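Local atomic coordinates of superoxide dismutase [Ni] (Streptomyces coelicolor, PDB entry 1T6U), a protein that catalyses the dismutation of superoxide to hydrogen peroxide and molecular oxygen, using a nickel ion bound in each subunit of a hollow homohexamer. Residues K44-S56 with V78-S91. The protein carries 1 engineered substitution. Numbering follows the deposited sequence.
Engineered in segment 78-91: Met85 (natural residue Leu).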
loop_
_atom_site.group_PDB
_atom_site.type_symbol
_atom_site.label_atom_id
_atom_site.label_comp_id
_atom_site.label_asym_id
_atom_site.label_seq_id
_atom_site.Cartn_x
_atom_site.Cartn_y
_atom_site.Cartn_z
ATOM N N LYS A 44 12.081 -10.723 0.286
ATOM C CA LYS A 44 12.320 -11.163 -1.083
ATOM C C LYS A 44 11.022 -11.084 -1.862
ATOM O O LYS A 44 10.969 -10.631 -3.019
ATOM C CB LYS A 44 12.879 -12.597 -1.086
ATOM C CG LYS A 44 13.065 -13.170 -2.492
ATOM C CD LYS A 44 14.033 -14.348 -2.535
ATOM C CE LYS A 44 13.635 -15.539 -1.700
ATOM N NZ LYS A 44 12.451 -16.182 -2.309
ATOM N N GLU A 45 9.942 -11.528 -1.231
ATOM C CA GLU A 45 8.659 -11.521 -1.945
ATOM C C GLU A 45 8.234 -10.114 -2.316
ATOM O O GLU A 45 7.764 -9.847 -3.436
ATOM C CB GLU A 45 7.593 -12.218 -1.086
ATOM C CG GLU A 45 6.367 -12.741 -1.806
ATOM C CD GLU A 45 6.601 -14.037 -2.552
ATOM O OE1 GLU A 45 7.647 -14.683 -2.388
ATOM O OE2 GLU A 45 5.705 -14.439 -3.328
ATOM N N GLN A 46 8.422 -9.182 -1.395
ATOM C CA GLN A 46 8.069 -7.780 -1.625
ATOM C C GLN A 46 8.920 -7.134 -2.696
ATOM O O GLN A 46 8.395 -6.433 -3.565
ATOM C CB GLN A 46 8.225 -7.008 -0.305
ATOM C CG GLN A 46 7.239 -7.367 0.778
ATOM C CD GLN A 46 7.540 -6.878 2.167
ATOM O OE1 GLN A 46 8.666 -6.546 2.532
ATOM N NE2 GLN A 46 6.590 -6.843 3.088
ATOM N N ARG A 47 10.239 -7.331 -2.631
ATOM C CA ARG A 47 11.074 -6.633 -3.608
ATOM C C ARG A 47 10.861 -7.192 -5.007
ATOM O O ARG A 47 10.856 -6.440 -5.975
ATOM C CB ARG A 47 12.543 -6.670 -3.180
ATOM C CG ARG A 47 12.865 -6.264 -1.779
ATOM C CD ARG A 47 12.046 -5.158 -1.158
ATOM N NE ARG A 47 12.230 -3.848 -1.755
ATOM C CZ ARG A 47 11.848 -2.704 -1.203
ATOM N NH1 ARG A 47 11.249 -2.657 -0.018
ATOM N NH2 ARG A 47 12.065 -1.547 -1.830
ATOM N N ALA A 48 10.656 -8.518 -5.086
ATOM C CA ALA A 48 10.407 -9.166 -6.375
ATOM C C ALA A 48 9.115 -8.621 -6.982
ATOM O O ALA A 48 9.039 -8.361 -8.179
ATOM C CB ALA A 48 10.354 -10.656 -6.215
ATOM N N GLU A 49 8.080 -8.463 -6.159
ATOM C CA GLU A 49 6.835 -7.876 -6.642
ATOM C C GLU A 49 7.019 -6.458 -7.173
ATOM O O GLU A 49 6.457 -6.126 -8.206
ATOM C CB GLU A 49 5.793 -7.881 -5.504
ATOM C CG GLU A 49 4.433 -7.305 -5.898
ATOM C CD GLU A 49 3.654 -8.146 -6.883
ATOM O OE1 GLU A 49 4.080 -9.224 -7.363
ATOM O OE2 GLU A 49 2.517 -7.678 -7.181
ATOM N N LEU A 50 7.819 -5.653 -6.486
ATOM C CA LEU A 50 8.111 -4.311 -6.952
ATOM C C LEU A 50 8.843 -4.362 -8.307
ATOM O O LEU A 50 8.559 -3.589 -9.239
ATOM C CB LEU A 50 8.950 -3.569 -5.934
ATOM C CG LEU A 50 8.239 -3.065 -4.703
ATOM C CD1 LEU A 50 9.225 -2.568 -3.669
ATOM C CD2 LEU A 50 7.254 -1.941 -5.095
ATOM N N ALA A 51 9.794 -5.278 -8.433
ATOM C CA ALA A 51 10.513 -5.446 -9.702
ATOM C C ALA A 51 9.553 -5.796 -10.825
ATOM O O ALA A 51 9.668 -5.281 -11.938
ATOM C CB ALA A 51 11.609 -6.495 -9.581
ATOM N N LYS A 52 8.577 -6.670 -10.560
ATOM C CA LYS A 52 7.584 -6.994 -11.566
ATOM C C LYS A 52 6.783 -5.769 -11.994
ATOM O O LYS A 52 6.547 -5.558 -13.202
ATOM C CB LYS A 52 6.658 -8.087 -11.054
ATOM C CG LYS A 52 7.283 -9.474 -10.968
ATOM C CD LYS A 52 6.291 -10.528 -10.476
ATOM C CE LYS A 52 5.462 -11.116 -11.582
ATOM N NZ LYS A 52 4.324 -11.926 -11.034
ATOM N N HIS A 53 6.367 -4.959 -11.008
ATOM C CA HIS A 53 5.668 -3.710 -11.373
ATOM C C HIS A 53 6.483 -2.820 -12.310
ATOM O O HIS A 53 6.028 -2.332 -13.327
ATOM C CB HIS A 53 5.297 -2.981 -10.092
ATOM C CG HIS A 53 4.710 -1.632 -10.364
ATOM N ND1 HIS A 53 3.417 -1.422 -10.733
ATOM C CD2 HIS A 53 5.311 -0.408 -10.334
ATOM C CE1 HIS A 53 3.242 -0.117 -10.913
ATOM N NE2 HIS A 53 4.370 0.511 -10.669
ATOM N N HIS A 54 7.767 -2.607 -11.929
ATOM C CA HIS A 54 8.602 -1.745 -12.747
ATOM C C HIS A 54 8.743 -2.297 -14.174
ATOM O O HIS A 54 8.699 -1.548 -15.135
ATOM C CB HIS A 54 9.963 -1.550 -12.081
ATOM C CG HIS A 54 9.910 -0.835 -10.788
ATOM N ND1 HIS A 54 9.247 0.361 -10.627
ATOM C CD2 HIS A 54 10.483 -1.159 -9.621
ATOM C CE1 HIS A 54 9.421 0.726 -9.366
ATOM N NE2 HIS A 54 10.160 -0.179 -8.715
ATOM N N VAL A 55 8.936 -3.616 -14.311
ATOM C CA VAL A 55 9.117 -4.144 -15.657
ATOM C C VAL A 55 7.821 -4.006 -16.433
ATOM O O VAL A 55 7.838 -3.629 -17.600
ATOM C CB VAL A 55 9.567 -5.601 -15.552
ATOM C CG1 VAL A 55 9.456 -6.302 -16.914
ATOM C CG2 VAL A 55 10.999 -5.683 -15.030
ATOM N N SER A 56 6.689 -4.298 -15.781
ATOM C CA SER A 56 5.415 -4.201 -16.467
ATOM C C SER A 56 5.161 -2.777 -16.952
ATOM O O SER A 56 4.694 -2.540 -18.063
ATOM C CB SER A 56 4.301 -4.698 -15.531
ATOM O OG SER A 56 3.047 -4.756 -16.239
ATOM N N VAL A 78 9.671 -9.416 -22.219
ATOM C CA VAL A 78 9.103 -8.878 -20.970
ATOM C C VAL A 78 8.353 -9.987 -20.224
ATOM O O VAL A 78 8.463 -10.113 -19.006
ATOM C CB VAL A 78 8.213 -7.676 -21.270
ATOM C CG1 VAL A 78 7.431 -7.250 -20.037
ATOM C CG2 VAL A 78 9.049 -6.499 -21.810
ATOM N N ASN A 79 7.609 -10.813 -20.978
ATOM C CA ASN A 79 6.873 -11.919 -20.340
ATOM C C ASN A 79 7.822 -12.878 -19.626
ATOM O O ASN A 79 7.547 -13.251 -18.493
ATOM C CB ASN A 79 5.993 -12.694 -21.313
ATOM C CG ASN A 79 4.916 -13.510 -20.619
ATOM O OD1 ASN A 79 5.117 -14.715 -20.352
ATOM N ND2 ASN A 79 3.792 -12.869 -20.348
ATOM N N ASP A 80 8.918 -13.242 -20.291
ATOM C CA ASP A 80 9.938 -14.100 -19.694
ATOM C C ASP A 80 10.625 -13.462 -18.470
ATOM O O ASP A 80 10.960 -14.169 -17.516
ATOM C CB ASP A 80 11.012 -14.431 -20.732
ATOM C CG ASP A 80 10.512 -15.333 -21.836
ATOM O OD1 ASP A 80 9.387 -15.851 -21.716
ATOM O OD2 ASP A 80 11.199 -15.556 -22.844
ATOM N N THR A 81 10.808 -12.159 -18.538
ATOM C CA THR A 81 11.379 -11.469 -17.386
ATOM C C THR A 81 10.464 -11.579 -16.186
ATOM O O THR A 81 10.895 -11.844 -15.057
ATOM C CB THR A 81 11.578 -9.989 -17.735
ATOM O OG1 THR A 81 12.442 -9.850 -18.887
ATOM C CG2 THR A 81 12.258 -9.227 -16.612
ATOM N N LEU A 82 9.174 -11.355 -16.398
ATOM C CA LEU A 82 8.217 -11.408 -15.298
ATOM C C LEU A 82 8.146 -12.811 -14.734
ATOM O O LEU A 82 8.115 -12.967 -13.524
ATOM C CB LEU A 82 6.841 -10.905 -15.748
ATOM C CG LEU A 82 6.832 -9.411 -16.094
ATOM C CD1 LEU A 82 5.490 -8.978 -16.669
ATOM C CD2 LEU A 82 7.139 -8.493 -14.915
ATOM N N LYS A 83 8.162 -13.802 -15.621
ATOM C CA LYS A 83 8.193 -15.185 -15.175
ATOM C C LYS A 83 9.465 -15.500 -14.395
ATOM O O LYS A 83 9.449 -16.319 -13.435
ATOM C CB LYS A 83 7.986 -16.110 -16.397
ATOM C CG LYS A 83 6.534 -16.140 -16.863
ATOM C CD LYS A 83 6.389 -16.983 -18.137
ATOM C CE LYS A 83 4.946 -17.394 -18.359
ATOM N NZ LYS A 83 4.015 -16.236 -18.450
ATOM N N ALA A 84 10.589 -14.913 -14.779
ATOM C CA ALA A 84 11.827 -15.142 -14.064
ATOM C C ALA A 84 11.770 -14.553 -12.654
ATOM O O ALA A 84 12.352 -15.106 -11.706
ATOM C CB ALA A 84 13.034 -14.602 -14.789
ATOM N N MET A 85 11.049 -13.436 -12.554
ATOM C CA MET A 85 10.875 -12.820 -11.245
ATOM C C MET A 85 9.996 -13.684 -10.349
ATOM O O MET A 85 10.237 -13.821 -9.153
ATOM C CB MET A 85 10.304 -11.405 -11.375
ATOM C CG MET A 85 11.252 -10.353 -11.873
ATOM S SD MET A 85 12.690 -9.966 -10.873
ATOM C CE MET A 85 12.425 -10.678 -9.250
ATOM N N SER A 86 8.953 -14.265 -10.927
ATOM C CA SER A 86 8.116 -15.187 -10.200
ATOM C C SER A 86 8.956 -16.369 -9.716
ATOM O O SER A 86 8.781 -16.871 -8.609
ATOM C CB SER A 86 6.968 -15.696 -11.036
ATOM O OG SER A 86 5.989 -14.711 -11.299
ATOM N N ALA A 87 9.835 -16.873 -10.565
ATOM C CA ALA A 87 10.686 -18.002 -10.172
ATOM C C ALA A 87 11.639 -17.612 -9.057
ATOM O O ALA A 87 11.913 -18.419 -8.159
ATOM C CB ALA A 87 11.462 -18.522 -11.365
ATOM N N ALA A 88 12.146 -16.385 -9.075
ATOM C CA ALA A 88 13.014 -15.906 -7.984
ATOM C C ALA A 88 12.238 -15.784 -6.689
ATOM O O ALA A 88 12.723 -16.107 -5.603
ATOM C CB ALA A 88 13.661 -14.576 -8.351
ATOM N N LYS A 89 11.006 -15.301 -6.725
ATOM C CA LYS A 89 10.142 -15.360 -5.529
ATOM C C LYS A 89 10.113 -16.755 -4.940
ATOM O O LYS A 89 10.221 -16.899 -3.718
ATOM C CB LYS A 89 8.666 -14.960 -5.774
ATOM C CG LYS A 89 8.434 -13.476 -6.005
ATOM C CD LYS A 89 6.930 -13.273 -6.218
ATOM C CE LYS A 89 6.547 -11.807 -6.448
ATOM N NZ LYS A 89 5.067 -11.630 -6.573
ATOM N N GLY A 90 9.951 -17.762 -5.772
ATOM C CA GLY A 90 9.820 -19.118 -5.330
ATOM C C GLY A 90 11.086 -19.793 -4.846
ATOM O O GLY A 90 10.982 -20.924 -4.365
ATOM N N SER A 91 12.247 -19.182 -4.994
ATOM C CA SER A 91 13.549 -19.755 -4.797
ATOM C C SER A 91 14.443 -18.977 -3.845
ATOM O O SER A 91 14.401 -17.775 -3.753
ATOM C CB SER A 91 14.280 -19.890 -6.146
ATOM O OG SER A 91 15.515 -20.579 -6.012
HETATM O O HOH W 1 3.786 -12.835 -4.300
#
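Lys89 reaches across into the hole formed by Glu45, Ala48, Glu49 and Lys52, its chain straight from CG to NZ. Lys89 CB lies 3.5 Å from Glu45 OE1, and Lys89 CG is pressed to 3.4 Å from Ala48 CB, a close carbon-carbon approach. Lys89 CD passes Glu45 OE2 at 3.3 Å, the glutamate side chain running nearly perpendicular to it, and CE comes up to the backbone N of Glu49. At the tip, Lys89 NZ forms a salt bridge with Glu49 OE1 (2.7 Å), met on the anti side and 31° out of the carboxylate plane; a water joins the same NZ to Glu45 OE2. The axes of segments 44-56 and 78-89, on helices 34-62 and 74-89, run antiparallel (177°) and approach to 9.3 Å, a pairing within the four-helix bundle of nickel superoxide dismutase. Asp3 of a second subunit forms salt bridges with both Lys89 and Lys52, an anion that probably eases the closeness of the two ammonium groups, while Glu45 OE1 forms one with Arg39 of a third subunit. Lys52 is the reciprocal knob, among Leu82, Met85, Ser86 and Lys89, its CG 3.6 Å from CB of the engineered Met85. Farther along, Val55 CG1 meets Val78 CG1 and Leu82 CD2, each at 3.8 Å.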